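Local coordinates for vaginolysin (Gardnerella vaginalis, PDB 5IMY), which probably acts as a secreted cholesterol-dependent cytolysin, a toxin that binds cholesterol and lyses host cells through transmembrane beta strands, at residues N112-L118 and A131-P137; A84-V89 and N104-L108; S17-K21 and P235-P239; P123-E129 and K152-Y157; Y90-R96 and S107-R113. All coordinates share one frame; numbering follows the deposited sequence.

Contact 1. Residues N112-L118 and A131-P137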
# COMPACT_ATOMS: atom_id res chain seq x y z
N ASN A 112 1.79 -4.96 -61.57
CA ASN A 112 1.57 -3.88 -62.52
C ASN A 112 0.58 -2.89 -61.93
O ASN A 112 -0.59 -3.23 -61.69
CB ASN A 112 1.05 -4.43 -63.85
CG ASN A 112 1.98 -5.47 -64.44
OD1 ASN A 112 3.18 -5.45 -64.20
ND2 ASN A 112 1.42 -6.38 -65.23
N ARG A 113 1.04 -1.67 -61.68
CA ARG A 113 0.26 -0.66 -60.98
C ARG A 113 -0.41 0.30 -61.96
O ARG A 113 -0.02 0.42 -63.13
CB ARG A 113 1.14 0.13 -60.01
CG ARG A 113 1.68 -0.70 -58.86
CD ARG A 113 0.57 -1.08 -57.88
NE ARG A 113 -0.06 0.10 -57.30
CZ ARG A 113 0.44 0.79 -56.28
NH1 ARG A 113 1.59 0.43 -55.72
NH2 ARG A 113 -0.21 1.85 -55.81
N ALA A 114 -1.42 1.00 -61.46
CA ALA A 114 -2.09 2.07 -62.18
C ALA A 114 -1.64 3.42 -61.64
O ALA A 114 -1.07 3.51 -60.55
CB ALA A 114 -3.61 1.94 -62.02
N PRO A 115 -1.85 4.50 -62.39
CA PRO A 115 -1.55 5.82 -61.85
C PRO A 115 -2.30 6.07 -60.56
O PRO A 115 -3.35 5.48 -60.30
CB PRO A 115 -2.01 6.78 -62.96
CG PRO A 115 -1.94 5.96 -64.21
CD PRO A 115 -2.30 4.56 -63.80
N ILE A 116 -1.74 6.96 -59.73
CA ILE A 116 -2.32 7.27 -58.43
C ILE A 116 -2.13 8.76 -58.17
O ILE A 116 -1.14 9.36 -58.58
CB ILE A 116 -1.68 6.42 -57.31
CG1 ILE A 116 -2.40 6.64 -55.98
CG2 ILE A 116 -0.19 6.73 -57.17
CD1 ILE A 116 -2.32 5.45 -55.06
N THR A 117 -3.12 9.36 -57.50
CA THR A 117 -3.13 10.79 -57.23
C THR A 117 -2.78 11.03 -55.77
O THR A 117 -3.42 10.48 -54.87
CB THR A 117 -4.49 11.40 -57.55
OG1 THR A 117 -4.77 11.24 -58.94
CG2 THR A 117 -4.51 12.89 -57.21
N LEU A 118 -1.77 11.87 -55.54
CA LEU A 118 -1.35 12.27 -54.21
C LEU A 118 -1.83 13.68 -53.91
O LEU A 118 -2.07 14.48 -54.82
CB LEU A 118 0.17 12.20 -54.07
CG LEU A 118 0.83 10.94 -54.62
CD1 LEU A 118 2.33 11.00 -54.39
CD2 LEU A 118 0.24 9.70 -53.97
N ALA A 131 -2.63 18.74 -55.53
CA ALA A 131 -2.53 17.34 -55.88
C ALA A 131 -1.68 17.17 -57.14
O ALA A 131 -1.53 18.09 -57.95
CB ALA A 131 -3.91 16.72 -56.11
N VAL A 132 -1.11 15.97 -57.28
CA VAL A 132 -0.33 15.61 -58.45
C VAL A 132 -0.55 14.13 -58.72
O VAL A 132 -0.67 13.32 -57.79
CB VAL A 132 1.17 15.92 -58.27
CG1 VAL A 132 1.69 15.31 -56.97
CG2 VAL A 132 1.98 15.41 -59.46
N THR A 133 -0.61 13.77 -60.00
CA THR A 133 -0.73 12.38 -60.41
C THR A 133 0.65 11.80 -60.68
O THR A 133 1.52 12.48 -61.23
CB THR A 133 -1.61 12.27 -61.66
OG1 THR A 133 -2.96 12.63 -61.32
CG2 THR A 133 -1.60 10.85 -62.22
N VAL A 134 0.84 10.55 -60.28
CA VAL A 134 2.08 9.82 -60.52
C VAL A 134 1.75 8.63 -61.40
O VAL A 134 1.00 7.73 -60.98
CB VAL A 134 2.74 9.37 -59.20
CG1 VAL A 134 4.07 8.69 -59.49
CG2 VAL A 134 2.93 10.56 -58.26
N GLN A 135 2.31 8.61 -62.60
CA GLN A 135 2.14 7.48 -63.51
C GLN A 135 3.05 6.35 -63.06
O GLN A 135 4.27 6.49 -63.07
CB GLN A 135 2.48 7.89 -64.95
CG GLN A 135 2.03 9.29 -65.37
CD GLN A 135 0.53 9.38 -65.58
OE1 GLN A 135 -0.14 8.39 -65.85
NE2 GLN A 135 0.00 10.59 -65.45
N ARG A 136 2.46 5.23 -62.66
CA ARG A 136 3.25 4.13 -62.12
C ARG A 136 4.01 4.61 -60.88
O ARG A 136 5.15 5.07 -61.00
CB ARG A 136 4.23 3.58 -63.16
CG ARG A 136 4.79 2.17 -62.90
CD ARG A 136 4.55 1.66 -61.48
NE ARG A 136 5.15 0.36 -61.21
CZ ARG A 136 4.74 -0.78 -61.76
NH1 ARG A 136 5.34 -1.92 -61.45
NH2 ARG A 136 3.75 -0.78 -62.63
N PRO A 137 3.42 4.50 -59.69
CA PRO A 137 4.12 4.98 -58.48
C PRO A 137 5.21 4.01 -58.04
O PRO A 137 4.99 2.80 -57.94
CB PRO A 137 3.00 5.07 -57.44
CG PRO A 137 2.01 4.05 -57.88
CD PRO A 137 2.06 4.05 -59.38
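Ile116 and Val134 face each other as a hydrogen-bonded pair of the antiparallel hairpin made by strands 116-120 and 131-134. Val134 N donates to Ile116 O at 2.9 Å, and Ile116 N returns a bond to Val134 O. Leu118 and Val132 form the next such pair, so four backbone bonds join the strands. Between them, Thr117 and Thr133 are a non-hydrogen-bonded pair on the other face. Each threonine holds OG1 beside its own backbone N (chi1 -62° and -67°), which brings the two hydroxyls to 3.3 Å, OG1 to OG1, in a weak hydrogen bond. On the face of Ile116, Leu118 CD1 meets Val134 CG2 at 3.9 Å. Ile116 CG2 touches Pro137 CG at 3.5 Å, the two side chains lying about at right angles. The same Pro137 CG sits over one face of the Arg113 guanidinium, 3.7 Å from Arg113 NH2, toward the rim of the group. Arg113 NE bonds to Phe232 O. Beyond the strand ends, the aliphatic start of Arg113 lies over a face of the Arg136 guanidinium, with Arg113 CB 3.8 Å from Arg136 NH2. Helix 139-158 packs on Val132, Val134 and Pro137. The chemistry is therefore two-sided: backbone bonds set the strand pairing, aliphatic groups fill the helix side, and the threonine side adds one weak polar link.

Contact 2. Residues A84-V89 and N104-L108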
# COMPACT_ATOMS: atom_id res chain seq x y z
N ALA A 84 15.96 2.27 -42.32
CA ALA A 84 15.89 0.89 -42.80
C ALA A 84 14.70 0.65 -43.71
O ALA A 84 14.79 -0.16 -44.64
CB ALA A 84 15.84 -0.08 -41.62
N ASN A 85 13.57 1.32 -43.47
CA ASN A 85 12.36 1.09 -44.24
C ASN A 85 12.00 2.23 -45.18
O ASN A 85 11.04 2.10 -45.95
CB ASN A 85 11.17 0.81 -43.30
CG ASN A 85 10.79 2.01 -42.45
OD1 ASN A 85 10.93 3.16 -42.86
ND2 ASN A 85 10.29 1.74 -41.25
N ASP A 86 12.73 3.35 -45.14
CA ASP A 86 12.43 4.47 -46.02
C ASP A 86 12.39 4.03 -47.48
O ASP A 86 11.69 4.65 -48.29
CB ASP A 86 13.46 5.59 -45.83
CG ASP A 86 13.05 6.88 -46.51
OD1 ASP A 86 11.85 7.18 -46.55
OD2 ASP A 86 13.95 7.59 -47.01
N ASP A 87 13.14 2.98 -47.83
CA ASP A 87 13.15 2.50 -49.21
C ASP A 87 11.77 2.07 -49.68
O ASP A 87 11.43 2.24 -50.85
CB ASP A 87 14.13 1.33 -49.35
CG ASP A 87 15.56 1.78 -49.56
OD1 ASP A 87 15.77 2.76 -50.30
OD2 ASP A 87 16.47 1.15 -48.98
N ARG A 88 10.96 1.51 -48.78
CA ARG A 88 9.69 0.90 -49.15
C ARG A 88 8.48 1.64 -48.59
O ARG A 88 7.36 1.12 -48.66
CB ARG A 88 9.65 -0.56 -48.68
CG ARG A 88 10.85 -1.37 -49.13
CD ARG A 88 11.67 -1.92 -47.97
NE ARG A 88 11.85 -3.36 -48.12
CZ ARG A 88 12.87 -4.05 -47.61
NH1 ARG A 88 13.82 -3.44 -46.92
NH2 ARG A 88 12.93 -5.36 -47.80
N VAL A 89 8.68 2.84 -48.04
CA VAL A 89 7.59 3.62 -47.46
C VAL A 89 7.40 4.84 -48.34
O VAL A 89 8.24 5.75 -48.36
CB VAL A 89 7.88 4.01 -46.01
CG1 VAL A 89 6.79 4.93 -45.47
CG2 VAL A 89 8.00 2.76 -45.15
N ASN A 104 8.02 -3.45 -38.82
CA ASN A 104 8.34 -2.14 -39.39
C ASN A 104 9.37 -2.24 -40.51
O ASN A 104 10.12 -1.30 -40.77
CB ASN A 104 8.83 -1.17 -38.31
CG ASN A 104 8.39 0.26 -38.57
OD1 ASN A 104 7.40 0.50 -39.26
ND2 ASN A 104 9.12 1.22 -38.01
N MET A 105 9.42 -3.39 -41.18
CA MET A 105 10.26 -3.59 -42.36
C MET A 105 9.41 -4.14 -43.50
O MET A 105 9.67 -5.23 -44.03
CB MET A 105 11.42 -4.52 -42.04
CG MET A 105 12.53 -3.88 -41.23
SD MET A 105 13.26 -2.45 -42.05
CE MET A 105 13.80 -3.16 -43.60
N PRO A 106 8.37 -3.41 -43.90
CA PRO A 106 7.44 -3.96 -44.89
C PRO A 106 8.11 -4.23 -46.22
O PRO A 106 9.03 -3.51 -46.64
CB PRO A 106 6.37 -2.87 -45.01
CG PRO A 106 7.08 -1.61 -44.63
CD PRO A 106 8.09 -2.00 -43.59
N SER A 107 7.65 -5.28 -46.89
CA SER A 107 8.11 -5.62 -48.23
C SER A 107 7.01 -5.29 -49.23
O SER A 107 5.82 -5.51 -48.96
CB SER A 107 8.48 -7.10 -48.33
OG SER A 107 7.36 -7.93 -48.03
N LEU A 108 7.41 -4.76 -50.38
CA LEU A 108 6.44 -4.34 -51.38
C LEU A 108 5.79 -5.56 -52.04
O LEU A 108 6.33 -6.67 -52.04
CB LEU A 108 7.12 -3.49 -52.45
CG LEU A 108 7.80 -2.21 -51.95
CD1 LEU A 108 8.73 -1.65 -53.01
CD2 LEU A 108 6.76 -1.19 -51.54
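Asn85 and Asn104 make the close polar end of this contact between two loops. Asn85 ND2 donates to Asn104 O at 3.1 Å, with a nearly straight N-H...O angle of 167°. The acceptor lies in the plane of the Asn85 amide. Asn85 CG is placed between its backbone N and carbonyl carbon (chi1 66°), and Thr82 N bonds to its OD1. Asn104 ends helix 99-102 in a Schellman motif. Its own amide is held by Tyr350 and Ser80, so both asparagines are fixed from a second shell. Pro106 CD packs 4.2 Å from Asn85 CB, beside this buried end.

The other side is more exposed. The bend of Met105 at chi2 puts SD 3.5 Å from Ala84 CB. The bend at chi3 then turns Met105 CE to within 3.3 Å of Arg88 NH1. Arg88 runs across the loop 104-108, and Arg88 NE is 3.2 Å from Pro106 O, but the angle is too poor for a hydrogen bond. Further along, Leu108 CD2 lies 3.7 Å from Arg88 O. The chemistry implies one well-directed amide-to-backbone bond at the asparagines. Arg88 over the 104-108 backbone, and Met105 reaching back to Ala84 and Arg88, add largely van der Waals contact.

Contact 3. Residues S17-K21 and P235-P239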
# COMPACT_ATOMS: atom_id res chain seq x y z
N SER A 17 -13.35 -7.32 -75.72
CA SER A 17 -12.49 -8.26 -75.00
C SER A 17 -12.23 -7.81 -73.55
O SER A 17 -13.15 -7.85 -72.73
CB SER A 17 -11.17 -8.46 -75.75
OG SER A 17 -11.31 -9.43 -76.77
N CYS A 18 -11.01 -7.40 -73.22
CA CYS A 18 -10.61 -7.27 -71.82
C CYS A 18 -11.23 -6.02 -71.20
O CYS A 18 -12.08 -5.35 -71.78
CB CYS A 18 -9.09 -7.27 -71.67
SG CYS A 18 -8.58 -7.06 -69.92
N ALA A 19 -10.72 -5.67 -70.01
CA ALA A 19 -11.43 -4.90 -68.99
C ALA A 19 -12.27 -5.90 -68.21
O ALA A 19 -11.72 -6.89 -67.72
CB ALA A 19 -12.29 -3.77 -69.58
N ALA A 20 -13.58 -5.69 -68.09
CA ALA A 20 -14.49 -6.70 -67.56
C ALA A 20 -13.91 -7.42 -66.35
O ALA A 20 -14.40 -7.27 -65.23
CB ALA A 20 -14.82 -7.72 -68.65
N LYS A 21 -12.86 -8.21 -66.59
CA LYS A 21 -12.15 -8.98 -65.58
C LYS A 21 -11.69 -8.13 -64.41
O LYS A 21 -11.30 -8.66 -63.36
CB LYS A 21 -10.99 -9.70 -66.26
CG LYS A 21 -9.69 -9.88 -65.47
CD LYS A 21 -8.52 -10.16 -66.42
CE LYS A 21 -8.90 -11.12 -67.55
NZ LYS A 21 -7.72 -11.51 -68.36
N PRO A 235 -4.83 -2.77 -65.98
CA PRO A 235 -6.19 -3.15 -66.42
C PRO A 235 -6.52 -4.64 -66.43
O PRO A 235 -7.57 -5.02 -65.90
CB PRO A 235 -6.26 -2.55 -67.83
CG PRO A 235 -5.41 -1.32 -67.72
CD PRO A 235 -4.25 -1.75 -66.87
N CYS A 236 -5.69 -5.49 -67.04
CA CYS A 236 -6.02 -6.91 -67.22
C CYS A 236 -5.20 -7.75 -66.23
O CYS A 236 -4.34 -8.55 -66.60
CB CYS A 236 -5.78 -7.34 -68.66
SG CYS A 236 -6.67 -6.34 -69.90
N THR A 237 -5.54 -7.57 -64.95
CA THR A 237 -4.65 -7.98 -63.86
C THR A 237 -4.88 -9.38 -63.33
O THR A 237 -3.95 -9.95 -62.74
CB THR A 237 -4.76 -7.01 -62.69
OG1 THR A 237 -6.10 -6.46 -62.62
CG2 THR A 237 -3.76 -5.91 -62.84
N THR A 238 -6.07 -9.95 -63.50
CA THR A 238 -6.48 -11.26 -62.99
C THR A 238 -6.14 -11.44 -61.51
O THR A 238 -4.99 -11.21 -61.10
CB THR A 238 -5.87 -12.40 -63.82
OG1 THR A 238 -6.25 -13.66 -63.24
CG2 THR A 238 -4.34 -12.35 -63.89
N PRO A 239 -7.10 -11.87 -60.68
CA PRO A 239 -6.80 -12.01 -59.24
C PRO A 239 -5.76 -13.08 -58.94
O PRO A 239 -5.08 -12.99 -57.91
CB PRO A 239 -8.16 -12.35 -58.63
CG PRO A 239 -8.92 -12.97 -59.74
CD PRO A 239 -8.48 -12.27 -60.99
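Cys18 and Cys236 are joined by a disulfide, SG to SG 2.0 Å. It is the covalent link of a small surface contact. The torsion about the sulfur-sulfur bond is -134°, well away from the usual value near 90° in size. Cys18 SG lies opposite its own backbone N (chi1 178°), which turns it toward Cys236. Cys236 SG instead sits beside its backbone N. Each CB is 3.1 Å from the sulfur of the other cysteine. Next to the bridge, Ala19 N lies 4.1 Å from Cys236 SG.

The second touch comes from Lys21. Its chain bends at chi3, and Lys21 CD rests against the backbone of the other segment, 3.8 Å from Thr238 N. This is aliphatic packing, and its detail is less certain because the backbone of Ala19 to Lys21 is strained in the model. No hydrogen bond crosses between the segments. The bridge ties the N-terminal loop before helix 22-30 to the loop that follows strand 208-223, and so closes a ring of more than 200 residues. Both cysteines are exposed.

Further out, the loop 235-239 packs against helix 22-30. Thr237 and Pro239 lie on Leu25 of that helix, and Pro239 also touches Tyr28. Thr237 OG1 makes a weak hydrogen bond to Ala234 O. Within the loop, Thr237 N makes a weak bond back to Pro235 O.

Contact 4. Residues P123-E129 and K152-Y157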
# COMPACT_ATOMS: atom_id res chain seq x y z
N PRO A 123 -1.24 24.83 -46.36
CA PRO A 123 -2.15 25.97 -46.49
C PRO A 123 -1.83 26.81 -47.71
O PRO A 123 -0.69 26.86 -48.18
CB PRO A 123 -1.93 26.76 -45.20
CG PRO A 123 -0.53 26.46 -44.84
CD PRO A 123 -0.26 25.04 -45.28
N GLY A 124 -2.85 27.49 -48.22
CA GLY A 124 -2.77 28.14 -49.51
C GLY A 124 -3.44 27.28 -50.55
O GLY A 124 -4.45 26.63 -50.27
N PHE A 125 -2.88 27.24 -51.76
CA PHE A 125 -3.35 26.33 -52.80
C PHE A 125 -4.79 26.60 -53.21
O PHE A 125 -5.56 27.22 -52.47
CB PHE A 125 -3.22 24.87 -52.33
CG PHE A 125 -1.86 24.27 -52.54
CD1 PHE A 125 -1.18 24.45 -53.73
CD2 PHE A 125 -1.27 23.52 -51.54
CE1 PHE A 125 0.07 23.90 -53.92
CE2 PHE A 125 -0.02 22.96 -51.72
CZ PHE A 125 0.65 23.15 -52.92
N HIS A 126 -5.15 26.13 -54.40
CA HIS A 126 -6.53 26.09 -54.85
C HIS A 126 -6.92 24.65 -55.14
O HIS A 126 -6.08 23.75 -55.17
CB HIS A 126 -6.74 26.96 -56.10
CG HIS A 126 -6.15 28.33 -55.99
ND1 HIS A 126 -4.84 28.60 -56.29
CD2 HIS A 126 -6.70 29.51 -55.61
CE1 HIS A 126 -4.60 29.89 -56.10
NE2 HIS A 126 -5.71 30.46 -55.69
N GLY A 127 -8.22 24.43 -55.35
CA GLY A 127 -8.70 23.12 -55.73
C GLY A 127 -7.92 22.58 -56.91
O GLY A 127 -7.76 23.27 -57.92
N GLY A 128 -7.41 21.35 -56.79
CA GLY A 128 -6.60 20.75 -57.83
C GLY A 128 -5.15 21.16 -57.82
O GLY A 128 -4.32 20.47 -58.44
N GLU A 129 -4.80 22.25 -57.15
CA GLU A 129 -3.41 22.71 -57.13
C GLU A 129 -2.55 21.86 -56.19
O GLU A 129 -1.37 21.62 -56.48
CB GLU A 129 -3.35 24.18 -56.70
CG GLU A 129 -2.78 25.11 -57.76
CD GLU A 129 -2.43 26.48 -57.20
OE1 GLU A 129 -2.73 26.73 -56.01
OE2 GLU A 129 -1.85 27.30 -57.94
N LYS A 152 6.93 23.69 -55.30
CA LYS A 152 5.97 24.62 -55.88
C LYS A 152 5.28 25.45 -54.80
O LYS A 152 5.01 26.64 -55.00
CB LYS A 152 4.94 23.87 -56.72
CG LYS A 152 3.86 24.76 -57.32
CD LYS A 152 2.85 23.98 -58.14
CE LYS A 152 2.11 22.97 -57.28
NZ LYS A 152 0.90 22.44 -57.96
N TRP A 153 4.97 24.82 -53.66
CA TRP A 153 4.33 25.56 -52.57
C TRP A 153 5.28 26.59 -51.98
O TRP A 153 4.88 27.74 -51.73
CB TRP A 153 3.86 24.58 -51.49
CG TRP A 153 3.09 25.24 -50.39
CD1 TRP A 153 1.74 25.44 -50.33
CD2 TRP A 153 3.62 25.78 -49.17
NE1 TRP A 153 1.40 26.07 -49.16
CE2 TRP A 153 2.54 26.29 -48.43
CE3 TRP A 153 4.91 25.89 -48.64
CZ2 TRP A 153 2.70 26.90 -47.19
CZ3 TRP A 153 5.07 26.49 -47.40
CH2 TRP A 153 3.97 26.99 -46.69
N ASN A 154 6.54 26.21 -51.76
CA ASN A 154 7.50 27.14 -51.18
C ASN A 154 7.71 28.37 -52.07
O ASN A 154 7.98 29.46 -51.56
CB ASN A 154 8.84 26.44 -50.95
CG ASN A 154 8.77 25.39 -49.85
OD1 ASN A 154 7.92 25.46 -48.97
ND2 ASN A 154 9.67 24.42 -49.91
N ALA A 155 7.58 28.20 -53.39
CA ALA A 155 7.79 29.32 -54.30
C ALA A 155 6.57 30.23 -54.38
O ALA A 155 6.71 31.45 -54.47
CB ALA A 155 8.16 28.80 -55.69
N GLN A 156 5.37 29.65 -54.33
CA GLN A 156 4.14 30.44 -54.45
C GLN A 156 3.63 30.96 -53.12
O GLN A 156 3.03 32.04 -53.08
CB GLN A 156 3.04 29.60 -55.11
CG GLN A 156 3.26 29.30 -56.58
CD GLN A 156 2.05 28.66 -57.23
OE1 GLN A 156 0.93 28.80 -56.73
NE2 GLN A 156 2.26 27.96 -58.34
N TYR A 157 3.85 30.22 -52.03
CA TYR A 157 3.29 30.58 -50.73
C TYR A 157 4.29 30.52 -49.59
O TYR A 157 3.91 30.82 -48.45
CB TYR A 157 2.10 29.66 -50.41
CG TYR A 157 1.07 29.59 -51.51
CD1 TYR A 157 0.10 30.57 -51.66
CD2 TYR A 157 1.07 28.53 -52.41
CE1 TYR A 157 -0.84 30.50 -52.67
CE2 TYR A 157 0.14 28.45 -53.43
CZ TYR A 157 -0.82 29.43 -53.55
OH TYR A 157 -1.75 29.36 -54.56
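An aromatic cluster of Phe125, Trp153 and Tyr157 docks the connection of the hairpin 116-120/131-134 onto the last turns of helix 139-158. The Tyr157 ring turns its edge toward the face of Phe125 in an edge-to-face pair, planes at 63° and centroids 5.8 Å apart. Trp153 CD1 sits over a face of Phe125, 3.3 Å from Phe125 CE2, though the two rings lie oblique to each other. Phe125 N and Gly124 CA lie over one face of Tyr157, so the loop backbone rests on that ring.

Polar bonds flank the cluster. Trp153 carries its indole opposite the backbone N (chi1 -175°), and Trp153 NE1 points at Pro123 O in a hydrogen bond modelled as very short, a length that is doubtful. Lys152 NZ donates to Glu129 O at 2.8 Å, in the carbonyl plane, and Lys152 CE lies near the edge of Phe125, 4.0 Å from Phe125 CE1. Tyr157 OH donates to the syn lone pair of Glu129 OE1 at 3.2 Å. His126 N reaches the same oxygen on its anti side at 3.0 Å, and His126 ND1 adds a weak bond to it.

Glu129 OE1 thus links the loop's own turn to the helix. The chemistry implies that OE1 is held from its syn and anti sides, and nearby Lys152 would probably add to the stabilisation of the carboxylate as an anion.

Contact 5. Residues Y90-R96 and S107-R113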
# COMPACT_ATOMS: atom_id res chain seq x y z
N TYR A 90 6.29 4.87 -49.07
CA TYR A 90 5.91 6.04 -49.83
C TYR A 90 4.40 6.04 -49.99
O TYR A 90 3.78 4.97 -49.96
CB TYR A 90 6.59 6.08 -51.21
CG TYR A 90 6.50 4.80 -52.02
CD1 TYR A 90 5.47 4.60 -52.93
CD2 TYR A 90 7.45 3.80 -51.87
CE1 TYR A 90 5.40 3.43 -53.67
CE2 TYR A 90 7.38 2.63 -52.60
CZ TYR A 90 6.36 2.45 -53.50
OH TYR A 90 6.29 1.29 -54.23
N PRO A 91 3.77 7.21 -50.13
CA PRO A 91 2.34 7.24 -50.42
C PRO A 91 2.00 6.38 -51.63
O PRO A 91 2.56 6.59 -52.71
CB PRO A 91 2.06 8.73 -50.68
CG PRO A 91 3.14 9.45 -49.96
CD PRO A 91 4.35 8.56 -50.01
N GLY A 92 1.10 5.41 -51.46
CA GLY A 92 0.69 4.55 -52.55
C GLY A 92 1.36 3.20 -52.61
O GLY A 92 1.05 2.41 -53.51
N ALA A 93 2.28 2.90 -51.70
CA ALA A 93 2.95 1.61 -51.71
C ALA A 93 2.02 0.51 -51.20
O ALA A 93 1.15 0.75 -50.36
CB ALA A 93 4.22 1.65 -50.85
N LEU A 94 2.22 -0.70 -51.71
CA LEU A 94 1.44 -1.86 -51.33
C LEU A 94 2.29 -2.82 -50.51
O LEU A 94 3.42 -3.14 -50.90
CB LEU A 94 0.90 -2.59 -52.56
CG LEU A 94 -0.18 -1.89 -53.39
CD1 LEU A 94 -0.44 -2.67 -54.67
CD2 LEU A 94 -1.46 -1.74 -52.59
N PHE A 95 1.76 -3.26 -49.37
CA PHE A 95 2.40 -4.26 -48.54
C PHE A 95 1.43 -5.40 -48.27
O PHE A 95 0.23 -5.31 -48.56
CB PHE A 95 2.86 -3.69 -47.19
CG PHE A 95 3.59 -2.39 -47.28
CD1 PHE A 95 4.59 -2.19 -48.22
CD2 PHE A 95 3.28 -1.36 -46.41
CE1 PHE A 95 5.26 -0.98 -48.30
CE2 PHE A 95 3.94 -0.15 -46.48
CZ PHE A 95 4.93 0.04 -47.42
N ARG A 96 1.96 -6.48 -47.70
CA ARG A 96 1.14 -7.49 -47.05
C ARG A 96 1.08 -7.20 -45.56
O ARG A 96 2.08 -6.83 -44.94
CB ARG A 96 1.72 -8.89 -47.29
CG ARG A 96 1.63 -9.36 -48.72
CD ARG A 96 2.53 -10.55 -48.97
NE ARG A 96 2.79 -10.72 -50.40
CZ ARG A 96 3.88 -10.30 -51.04
NH1 ARG A 96 4.86 -9.70 -50.38
NH2 ARG A 96 3.99 -10.50 -52.34
N SER A 107 7.65 -5.28 -46.89
CA SER A 107 8.11 -5.62 -48.23
C SER A 107 7.01 -5.29 -49.23
O SER A 107 5.82 -5.51 -48.96
CB SER A 107 8.48 -7.10 -48.33
OG SER A 107 7.36 -7.93 -48.03
N LEU A 108 7.41 -4.76 -50.38
CA LEU A 108 6.44 -4.34 -51.38
C LEU A 108 5.79 -5.56 -52.04
O LEU A 108 6.33 -6.67 -52.04
CB LEU A 108 7.12 -3.49 -52.45
CG LEU A 108 7.80 -2.21 -51.95
CD1 LEU A 108 8.73 -1.65 -53.01
CD2 LEU A 108 6.76 -1.19 -51.54
N ILE A 109 4.61 -5.33 -52.59
CA ILE A 109 3.95 -6.29 -53.47
C ILE A 109 4.25 -5.84 -54.89
O ILE A 109 3.78 -4.79 -55.34
CB ILE A 109 2.44 -6.36 -53.22
CG1 ILE A 109 2.15 -6.77 -51.78
CG2 ILE A 109 1.78 -7.34 -54.19
CD1 ILE A 109 0.71 -6.57 -51.36
N SER A 110 5.05 -6.63 -55.61
CA SER A 110 5.36 -6.33 -56.99
C SER A 110 4.15 -6.67 -57.85
O SER A 110 3.66 -7.80 -57.82
CB SER A 110 6.59 -7.11 -57.45
OG SER A 110 7.30 -7.63 -56.35
N ALA A 111 3.67 -5.69 -58.61
CA ALA A 111 2.52 -5.90 -59.49
C ALA A 111 2.44 -4.73 -60.44
O ALA A 111 2.97 -3.64 -60.17
CB ALA A 111 1.22 -6.04 -58.69
N ASN A 112 1.79 -4.96 -61.57
CA ASN A 112 1.57 -3.88 -62.52
C ASN A 112 0.58 -2.89 -61.93
O ASN A 112 -0.59 -3.23 -61.69
CB ASN A 112 1.05 -4.43 -63.85
CG ASN A 112 1.98 -5.47 -64.44
OD1 ASN A 112 3.18 -5.45 -64.20
ND2 ASN A 112 1.42 -6.38 -65.23
N ARG A 113 1.04 -1.67 -61.68
CA ARG A 113 0.26 -0.66 -60.98
C ARG A 113 -0.41 0.30 -61.96
O ARG A 113 -0.02 0.42 -63.13
CB ARG A 113 1.14 0.13 -60.01
CG ARG A 113 1.68 -0.70 -58.86
CD ARG A 113 0.57 -1.08 -57.88
NE ARG A 113 -0.06 0.10 -57.30
CZ ARG A 113 0.44 0.79 -56.28
NH1 ARG A 113 1.59 0.43 -55.72
NH2 ARG A 113 -0.21 1.85 -55.81
O HOH W 1 5.77 -9.66 -54.35
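Arg113 lies along Leu94 and reaches Gly92, in the turn before strand 94-96. CB starts the chain toward that turn, with CG beside the backbone N (chi1 -66°), and bends at chi2 and chi3 fold the rest over Leu94. Arg113 CD touches Leu94 CD1 at 3.7 Å. Arg113 NE lies 3.8 Å from the same methyl, Leu94 CD1. At CZ the guanidinium has Leu94 CD1 over one face, toward the rim. At the tip, Arg113 NH2 donates to Gly92 O at 2.7 Å, in the carbonyl plane, and Arg113 NH1 adds a weak bond to that oxygen. Both terminal nitrogens thus turn to one carbonyl, NH2 the more strongly.

Further along, Ile109 N bonds to Leu94 O at 3.0 Å. Ile109 CG1 lies over the centre of the Arg96 guanidinium. Arg96 NH2 donates to a water at 2.8 Å, which also bonds to Ser110 OG. Leu108 CD2 meets the edge of Phe95, 3.6 Å from Phe95 CE1, and lies beside Tyr90. Gly92, the third residue of the type II beta turn Tyr90-Ala93, gives its carbonyl to Arg113 in the approach to a strand that pairs with strand 253-261 in the large antiparallel sheet.

How the contacts relate
From the N terminus, contact 3 opens first. Its disulfide closes the longest loop, tying the chain before helix 22-30 to the loop after strand 208-223, and the other four contacts are nested inside it. Contact 2 then joins two loops, 84-89 and 104-108. Contact 5 follows, from 90-96 to 107-113, and shares Ser107 and Leu108 with it. Contact 1 opens on Asn112 and Arg113, which end contact 5, and closes the hairpin of strands 116-120 and 131-134. Contact 4 starts within that hairpin connection and ties it to helix 139-158, so contacts 1 and 4 cross. Contacts 5 and 1 both reach the large antiparallel sheet.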